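Local structure of 23S rRNA-specific endonuclease VapC20 (Mycobacterium tuberculosis H37Rv, 5WZF) at residues S20-L25 with V47-H52; D30-T35 with A128-F133. The protein acts as the magnesium-dependent toxin of a toxin-antitoxin pair, an endoribonuclease that cuts 23S rRNA within the sarcin-ricin loop of the ribosome. All blocks are in the same frame, centred on the assembly; numbering follows the deposited sequence.

Contact 1: S20-L25 with V47-H52; sequences SFWAAL and VMTSNH
W22 reaches from helix 19-25 to T49 on the central-sheet strand 46-50 of this PIN domain, and one indole-to-hydroxyl hydrogen bond joins the two. Along 47-52, V47 comes first; its branched side chain points toward the helix, and its methyls pack on I15 and V17 of the adjacent strand. M48 turns to the other face of the sheet. T49 faces the helix again and carries the contact. Its OG1 lies opposite the backbone N (chi1 -167°), which aims the hydroxyl at the indole edge: W22 NE1 donates to T49 OG1 over 3.1 Å, nearly straight at 173° and with the oxygen only 4° out of the ring plane. The remainder of T49 lies along the same edge, CB at 3.6 Å from W22 NE1 and CG2 at 4.1 Å from W22 CZ2. Threonine suits this buried site because its hydroxyl can both accept and donate: OG1 accepts a hydrogen bond from the indole N-H and donates one to the carbonyl oxygen of V17, so two polar groups are satisfied by one atom. Tryptophan suits the other side, combining a large apolar surface with a single N-H to place. S50 then ends the strand and caps helix 51-63 through a bond from V53 N to its OG. In its surroundings, the indole is wedged between strand 14-17, where it touches V17, helix 51-63, where it meets V53, L54 and T57, and W40 of helix 33-41.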
ATOM      1  N   SER B  20      -8.809   7.730  -3.693  1.00 13.92           N
ATOM      2  CA  SER B  20      -9.262   8.550  -4.813  1.00 14.41           C
ATOM      3  C   SER B  20      -9.879   9.852  -4.312  1.00 17.33           C
ATOM      4  O   SER B  20      -9.736  10.898  -4.947  1.00 15.52           O
ATOM      5  CB  SER B  20     -10.259   7.778  -5.684  1.00 15.59           C
ATOM      6  OG  SER B  20     -11.332   7.273  -4.914  1.00 16.15           O
ATOM      7  N   PHE B  21     -10.541   9.794  -3.161  1.00 15.39           N
ATOM      8  CA  PHE B  21     -11.144  10.996  -2.597  1.00 14.60           C
ATOM      9  C   PHE B  21     -10.106  11.875  -1.898  1.00 13.26           C
ATOM     10  O   PHE B  21     -10.082  13.088  -2.113  1.00 14.30           O
ATOM     11  CB  PHE B  21     -12.268  10.651  -1.617  1.00 16.40           C
ATOM     12  CG  PHE B  21     -12.971  11.864  -1.066  1.00 16.75           C
ATOM     13  CD1 PHE B  21     -14.058  12.411  -1.730  1.00 17.60           C
ATOM     14  CD2 PHE B  21     -12.525  12.473   0.097  1.00 17.31           C
ATOM     15  CE1 PHE B  21     -14.693  13.534  -1.238  1.00 20.28           C
ATOM     16  CE2 PHE B  21     -13.154  13.598   0.591  1.00 20.20           C
ATOM     17  CZ  PHE B  21     -14.240  14.128  -0.076  1.00 19.76           C
ATOM     18  N   TRP B  22      -9.265  11.271  -1.061  1.00 12.73           N
ATOM     19  CA  TRP B  22      -8.232  12.026  -0.358  1.00 12.69           C
ATOM     20  C   TRP B  22      -7.341  12.783  -1.337  1.00 13.76           C
ATOM     21  O   TRP B  22      -6.978  13.938  -1.105  1.00 15.52           O
ATOM     22  CB  TRP B  22      -7.349  11.112   0.498  1.00 13.75           C
ATOM     23  CG  TRP B  22      -7.942  10.547   1.760  1.00 13.37           C
ATOM     24  CD1 TRP B  22      -7.881   9.245   2.164  1.00 14.58           C
ATOM     25  CD2 TRP B  22      -8.631  11.255   2.800  1.00 15.83           C
ATOM     26  NE1 TRP B  22      -8.502   9.092   3.378  1.00 18.94           N
ATOM     27  CE2 TRP B  22      -8.970  10.312   3.794  1.00 17.78           C
ATOM     28  CE3 TRP B  22      -9.005  12.590   2.987  1.00 17.23           C
ATOM     29  CZ2 TRP B  22      -9.664  10.658   4.951  1.00 15.92           C
ATOM     30  CZ3 TRP B  22      -9.697  12.932   4.136  1.00 19.19           C
ATOM     31  CH2 TRP B  22     -10.017  11.970   5.104  1.00 19.32           C
ATOM     32  N   ALA B  23      -6.979  12.111  -2.427  1.00 17.96           N
ATOM     33  CA  ALA B  23      -6.106  12.693  -3.440  1.00 18.42           C
ATOM     34  C   ALA B  23      -6.764  13.880  -4.126  1.00 18.29           C
ATOM     35  O   ALA B  23      -6.105  14.873  -4.428  1.00 19.01           O
ATOM     36  CB  ALA B  23      -5.713  11.647  -4.465  1.00 23.37           C
ATOM     37  N   ALA B  24      -8.064  13.771  -4.380  1.00 15.27           N
ATOM     38  CA  ALA B  24      -8.805  14.873  -4.981  1.00 16.69           C
ATOM     39  C   ALA B  24      -8.933  16.040  -4.005  1.00 18.25           C
ATOM     40  O   ALA B  24      -8.865  17.199  -4.401  1.00 18.88           O
ATOM     41  CB  ALA B  24     -10.184  14.409  -5.433  1.00 17.07           C
ATOM     42  N   LEU B  25      -9.126  15.730  -2.729  1.00 16.33           N
ATOM     43  CA  LEU B  25      -9.315  16.773  -1.725  1.00 19.92           C
ATOM     44  C   LEU B  25      -8.010  17.509  -1.438  1.00 19.38           C
ATOM     45  O   LEU B  25      -8.001  18.727  -1.247  1.00 22.20           O
ATOM     46  CB  LEU B  25      -9.883  16.178  -0.432  1.00 19.66           C
ATOM     47  CG  LEU B  25     -10.384  17.183   0.607  1.00 19.16           C
ATOM     48  CD1 LEU B  25     -11.556  17.982   0.051  1.00 21.22           C
ATOM     49  CD2 LEU B  25     -10.776  16.475   1.895  1.00 22.45           C
ATOM     50  N   VAL B  47     -16.456   9.565  10.185  1.00 30.58           N
ATOM     51  CA  VAL B  47     -15.594   9.479   9.012  1.00 25.48           C
ATOM     52  C   VAL B  47     -14.402   8.557   9.256  1.00 25.30           C
ATOM     53  O   VAL B  47     -13.574   8.806  10.132  1.00 26.49           O
ATOM     54  CB  VAL B  47     -15.089  10.872   8.599  1.00 22.57           C
ATOM     55  CG1 VAL B  47     -14.175  10.776   7.393  1.00 20.02           C
ATOM     56  CG2 VAL B  47     -16.268  11.782   8.301  1.00 28.66           C
ATOM     57  N   MET B  48     -14.320   7.491   8.468  1.00 19.50           N
ATOM     58  CA  MET B  48     -13.294   6.476   8.666  1.00 17.76           C
ATOM     59  C   MET B  48     -12.424   6.305   7.426  1.00 17.25           C
ATOM     60  O   MET B  48     -12.878   6.519   6.307  1.00 15.03           O
ATOM     61  CB  MET B  48     -13.945   5.144   9.037  1.00 22.07           C
ATOM     62  CG  MET B  48     -12.978   4.065   9.485  1.00 28.71           C
ATOM     63  SD  MET B  48     -13.862   2.578   9.990  1.00 43.88           S
ATOM     64  CE  MET B  48     -14.971   3.249  11.229  1.00 29.77           C
ATOM     65  N   THR B  49     -11.168   5.928   7.638  1.00 16.42           N
ATOM     66  CA  THR B  49     -10.293   5.522   6.549  1.00 14.26           C
ATOM     67  C   THR B  49      -9.354   4.448   7.102  1.00 16.66           C
ATOM     68  O   THR B  49      -9.583   3.947   8.201  1.00 20.35           O
ATOM     69  CB  THR B  49      -9.510   6.716   5.952  1.00 15.12           C
ATOM     70  OG1 THR B  49      -8.903   6.325   4.712  1.00 15.30           O
ATOM     71  CG2 THR B  49      -8.445   7.236   6.917  1.00 16.70           C
ATOM     72  N   SER B  50      -8.324   4.072   6.351  1.00 13.87           N
ATOM     73  CA  SER B  50      -7.417   3.024   6.820  1.00 15.95           C
ATOM     74  C   SER B  50      -5.954   3.413   6.673  1.00 15.01           C
ATOM     75  O   SER B  50      -5.620   4.353   5.954  1.00 12.56           O
ATOM     76  CB  SER B  50      -7.666   1.715   6.069  1.00 19.49           C
ATOM     77  OG  SER B  50      -7.065   1.742   4.784  1.00 15.75           O
ATOM     78  N   ASN B  51      -5.083   2.671   7.351  1.00 14.01           N
ATOM     79  CA  ASN B  51      -3.648   2.903   7.245  1.00 16.63           C
ATOM     80  C   ASN B  51      -3.164   2.662   5.817  1.00 17.71           C
ATOM     81  O   ASN B  51      -2.328   3.406   5.309  1.00 13.73           O
ATOM     82  CB  ASN B  51      -2.880   2.022   8.237  1.00 18.57           C
ATOM     83  CG  ASN B  51      -3.162   0.541   8.052  1.00 20.86           C
ATOM     84  OD1 ASN B  51      -4.295   0.138   7.791  1.00 20.40           O
ATOM     85  ND2 ASN B  51      -2.124  -0.278   8.186  1.00 21.03           N
ATOM     86  N   HIS B  52      -3.708   1.641   5.158  1.00 15.16           N
ATOM     87  CA  HIS B  52      -3.306   1.349   3.786  1.00 15.82           C
ATOM     88  C   HIS B  52      -3.708   2.481   2.844  1.00 17.01           C
ATOM     89  O   HIS B  52      -2.945   2.854   1.949  1.00 14.63           O
ATOM     90  CB  HIS B  52      -3.906   0.023   3.308  1.00 16.06           C
ATOM     91  CG  HIS B  52      -3.278  -1.185   3.931  1.00 18.71           C
ATOM     92  ND1 HIS B  52      -2.016  -1.625   3.595  1.00 22.09           N
ATOM     93  CD2 HIS B  52      -3.740  -2.051   4.864  1.00 25.15           C
ATOM     94  CE1 HIS B  52      -1.726  -2.706   4.297  1.00 25.14           C
ATOM     95  NE2 HIS B  52      -2.755  -2.984   5.076  1.00 23.35           N
TER

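Contact 2: D30-T35 with A128-F133; sequences DARHGT and AFDGDF
R32 and F129 face each other with their CA atoms 9.0 Å apart, where the type I beta turn D30-H33, leading into helix 33-41, meets the loop 128-131 that runs from strand 125-127 of the parallel sheet of this PIN domain into helix 132-135. An Asx turn shapes the first loop: D30 OD1 accepts from R32 N at 2.8 Å through its anti lone pair, and so helps set where the arginine starts. Its side chain then runs over F129 in the opposite direction to the phenylalanine. R32 CD sits above one face of the ring in a CH-pi contact, 3.8 Å from the centroid, while farther out the guanidinium lies almost parallel to the ring plane (15° apart) with F129 CB over its centre, 3.3 Å from R32 CZ. A bend at chi3 (-80°) lets the chain lie down in this way. Arginine suits the place because its methylenes and flat head can cover an aromatic while its rim stays available for charge, and buried F129 offers the flat apolar face. T35 adds a methyl, its CG2 4.1 Å from F129 CE1, and A24 of helix 19-25 also packs on the phenylalanine. D130, exposed near the predicted magnesium ligand D18, supplies the carboxylate that balances the charge. The salt bridge between R32 and D130 is end-on, but both hydrogen bonds go to one oxygen, D130 OD1: the guanidinium and carboxylate planes are 54° apart, and R32 NH1 (2.9 Å) and R32 NH2 (2.8 Å) converge on it from the same face of the carboxylate, both bonds clearly bent.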
ATOM      1  N   ASP B  30      -6.455  18.828  -8.903  1.00 28.19           N
ATOM      2  CA  ASP B  30      -7.204  17.636  -9.287  1.00 21.23           C
ATOM      3  C   ASP B  30      -8.520  18.054  -9.937  1.00 23.60           C
ATOM      4  O   ASP B  30      -9.183  18.976  -9.466  1.00 24.60           O
ATOM      5  CB  ASP B  30      -7.461  16.737  -8.072  1.00 19.04           C
ATOM      6  CG  ASP B  30      -7.998  15.366  -8.456  1.00 24.19           C
ATOM      7  OD1 ASP B  30      -9.171  15.275  -8.877  1.00 21.41           O
ATOM      8  OD2 ASP B  30      -7.254  14.375  -8.322  1.00 26.72           O
ATOM      9  N   ALA B  31      -8.892  17.380 -11.020  1.00 23.79           N
ATOM     10  CA  ALA B  31     -10.107  17.727 -11.749  1.00 25.43           C
ATOM     11  C   ALA B  31     -11.351  17.600 -10.875  1.00 21.75           C
ATOM     12  O   ALA B  31     -12.342  18.298 -11.087  1.00 24.86           O
ATOM     13  CB  ALA B  31     -10.245  16.858 -12.987  1.00 25.10           C
ATOM     14  N   ARG B  32     -11.291  16.716  -9.885  1.00 21.57           N
ATOM     15  CA  ARG B  32     -12.433  16.471  -9.009  1.00 21.11           C
ATOM     16  C   ARG B  32     -12.303  17.187  -7.664  1.00 20.38           C
ATOM     17  O   ARG B  32     -13.035  16.882  -6.721  1.00 20.11           O
ATOM     18  CB  ARG B  32     -12.611  14.963  -8.787  1.00 23.79           C
ATOM     19  CG  ARG B  32     -13.015  14.199 -10.042  1.00 31.80           C
ATOM     20  CD  ARG B  32     -13.416  12.765  -9.731  1.00 37.25           C
ATOM     21  NE  ARG B  32     -12.260  11.892  -9.548  1.00 40.86           N
ATOM     22  CZ  ARG B  32     -12.055  10.773 -10.234  1.00 42.34           C
ATOM     23  NH1 ARG B  32     -12.934  10.388 -11.150  1.00 48.81           N
ATOM     24  NH2 ARG B  32     -10.979  10.036 -10.002  1.00 41.63           N
ATOM     25  N   HIS B  33     -11.384  18.143  -7.579  1.00 19.02           N
ATOM     26  CA  HIS B  33     -11.136  18.857  -6.323  1.00 17.71           C
ATOM     27  C   HIS B  33     -12.374  19.596  -5.820  1.00 19.41           C
ATOM     28  O   HIS B  33     -12.708  19.529  -4.636  1.00 18.70           O
ATOM     29  CB  HIS B  33      -9.982  19.846  -6.484  1.00 17.75           C
ATOM     30  CG  HIS B  33      -9.657  20.598  -5.231  1.00 21.69           C
ATOM     31  ND1 HIS B  33      -9.165  19.981  -4.100  1.00 19.33           N
ATOM     32  CD2 HIS B  33      -9.773  21.911  -4.924  1.00 21.09           C
ATOM     33  CE1 HIS B  33      -8.986  20.885  -3.153  1.00 18.60           C
ATOM     34  NE2 HIS B  33      -9.344  22.065  -3.628  1.00 21.87           N
ATOM     35  N   GLY B  34     -13.046  20.305  -6.721  1.00 22.31           N
ATOM     36  CA  GLY B  34     -14.256  21.025  -6.369  1.00 25.44           C
ATOM     37  C   GLY B  34     -15.336  20.089  -5.864  1.00 25.09           C
ATOM     38  O   GLY B  34     -15.980  20.356  -4.852  1.00 25.12           O
ATOM     39  N   THR B  35     -15.521  18.979  -6.575  1.00 25.99           N
ATOM     40  CA  THR B  35     -16.498  17.966  -6.192  1.00 24.82           C
ATOM     41  C   THR B  35     -16.168  17.376  -4.825  1.00 22.24           C
ATOM     42  O   THR B  35     -17.058  17.147  -4.004  1.00 22.82           O
ATOM     43  CB  THR B  35     -16.566  16.833  -7.233  1.00 27.48           C
ATOM     44  OG1 THR B  35     -17.001  17.364  -8.491  1.00 32.47           O
ATOM     45  CG2 THR B  35     -17.535  15.750  -6.787  1.00 29.65           C
ATOM     46  N   ALA B 128     -15.389   7.937  -2.585  1.00 19.53           N
ATOM     47  CA  ALA B 128     -14.487   7.375  -3.570  1.00 17.67           C
ATOM     48  C   ALA B 128     -14.980   7.724  -4.953  1.00 21.83           C
ATOM     49  O   ALA B 128     -16.159   8.009  -5.143  1.00 18.85           O
ATOM     50  CB  ALA B 128     -14.389   5.863  -3.416  1.00 16.01           C
ATOM     51  N   PHE B 129     -14.069   7.692  -5.914  1.00 20.47           N
ATOM     52  CA  PHE B 129     -14.417   7.899  -7.306  1.00 22.79           C
ATOM     53  C   PHE B 129     -13.957   6.669  -8.091  1.00 28.85           C
ATOM     54  O   PHE B 129     -13.390   5.743  -7.510  1.00 31.56           O
ATOM     55  CB  PHE B 129     -13.771   9.183  -7.839  1.00 24.67           C
ATOM     56  CG  PHE B 129     -14.073  10.415  -7.013  1.00 25.93           C
ATOM     57  CD1 PHE B 129     -15.338  10.989  -7.027  1.00 25.03           C
ATOM     58  CD2 PHE B 129     -13.083  11.009  -6.244  1.00 28.79           C
ATOM     59  CE1 PHE B 129     -15.610  12.123  -6.274  1.00 26.73           C
ATOM     60  CE2 PHE B 129     -13.348  12.143  -5.492  1.00 30.06           C
ATOM     61  CZ  PHE B 129     -14.611  12.701  -5.506  1.00 28.46           C
ATOM     62  N   ASP B 130     -14.236   6.653  -9.393  1.00 35.55           N
ATOM     63  CA  ASP B 130     -13.718   5.638 -10.327  1.00 40.17           C
ATOM     64  C   ASP B 130     -14.352   4.236 -10.226  1.00 33.70           C
ATOM     65  O   ASP B 130     -13.959   3.326 -10.958  1.00 31.35           O
ATOM     66  CB  ASP B 130     -12.197   5.522 -10.179  1.00 43.04           C
ATOM     67  CG  ASP B 130     -11.496   6.858 -10.348  1.00 46.59           C
ATOM     68  OD1 ASP B 130     -11.967   7.680 -11.164  1.00 49.54           O
ATOM     69  OD2 ASP B 130     -10.479   7.090  -9.662  1.00 46.09           O
ATOM     70  N   GLY B 131     -15.317   4.057  -9.330  1.00 26.35           N
ATOM     71  CA  GLY B 131     -16.246   2.942  -9.443  1.00 25.19           C
ATOM     72  C   GLY B 131     -15.867   1.549  -8.965  1.00 23.86           C
ATOM     73  O   GLY B 131     -16.636   0.608  -9.174  1.00 20.96           O
ATOM     74  N   ASP B 132     -14.712   1.393  -8.326  1.00 18.50           N
ATOM     75  CA  ASP B 132     -14.315   0.074  -7.831  1.00 18.98           C
ATOM     76  C   ASP B 132     -15.156  -0.335  -6.626  1.00 19.15           C
ATOM     77  O   ASP B 132     -15.519  -1.499  -6.480  1.00 19.19           O
ATOM     78  CB  ASP B 132     -12.829   0.047  -7.470  1.00 22.13           C
ATOM     79  CG  ASP B 132     -11.936   0.214  -8.681  1.00 29.50           C
ATOM     80  OD1 ASP B 132     -12.262  -0.351  -9.746  1.00 34.13           O
ATOM     81  OD2 ASP B 132     -10.914   0.918  -8.568  1.00 35.37           O
ATOM     82  N   PHE B 133     -15.465   0.627  -5.761  1.00 17.19           N
ATOM     83  CA  PHE B 133     -16.344   0.365  -4.627  1.00 15.47           C
ATOM     84  C   PHE B 133     -17.770   0.045  -5.090  1.00 18.40           C
ATOM     85  O   PHE B 133     -18.434  -0.836  -4.533  1.00 17.28           O
ATOM     86  CB  PHE B 133     -16.340   1.558  -3.671  1.00 13.87           C
ATOM     87  CG  PHE B 133     -15.105   1.637  -2.812  1.00 13.81           C
ATOM     88  CD1 PHE B 133     -13.903   2.088  -3.335  1.00 16.35           C
ATOM     89  CD2 PHE B 133     -15.149   1.260  -1.480  1.00 15.90           C
ATOM     90  CE1 PHE B 133     -12.759   2.158  -2.543  1.00 17.12           C
ATOM     91  CE2 PHE B 133     -14.016   1.327  -0.682  1.00 14.57           C
ATOM     92  CZ  PHE B 133     -12.819   1.778  -1.215  1.00 15.62           C
TER

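From the N terminus, the chain passes through helix 19-25, the turn at 30-35, strand 46-50 and, much later, the loop at 128-133. Contact 1 closes a short loop of 21 intervening residues, which includes helix 33-41; contact 2 closes a long one of 92, spanning most of the domain. Because segment 30-35 lies inside the first loop and 128-133 beyond it, the two contacts cross rather than nest. Helix 19-25 is shared ground: A24 O is hydrogen-bonded to H33 ND1, and S20 OG to F129 N. Contact 1 ties helix 19-25 to the parallel sheet, and contact 2 ties the start of helix 33-41 to the loop beside the predicted magnesium site.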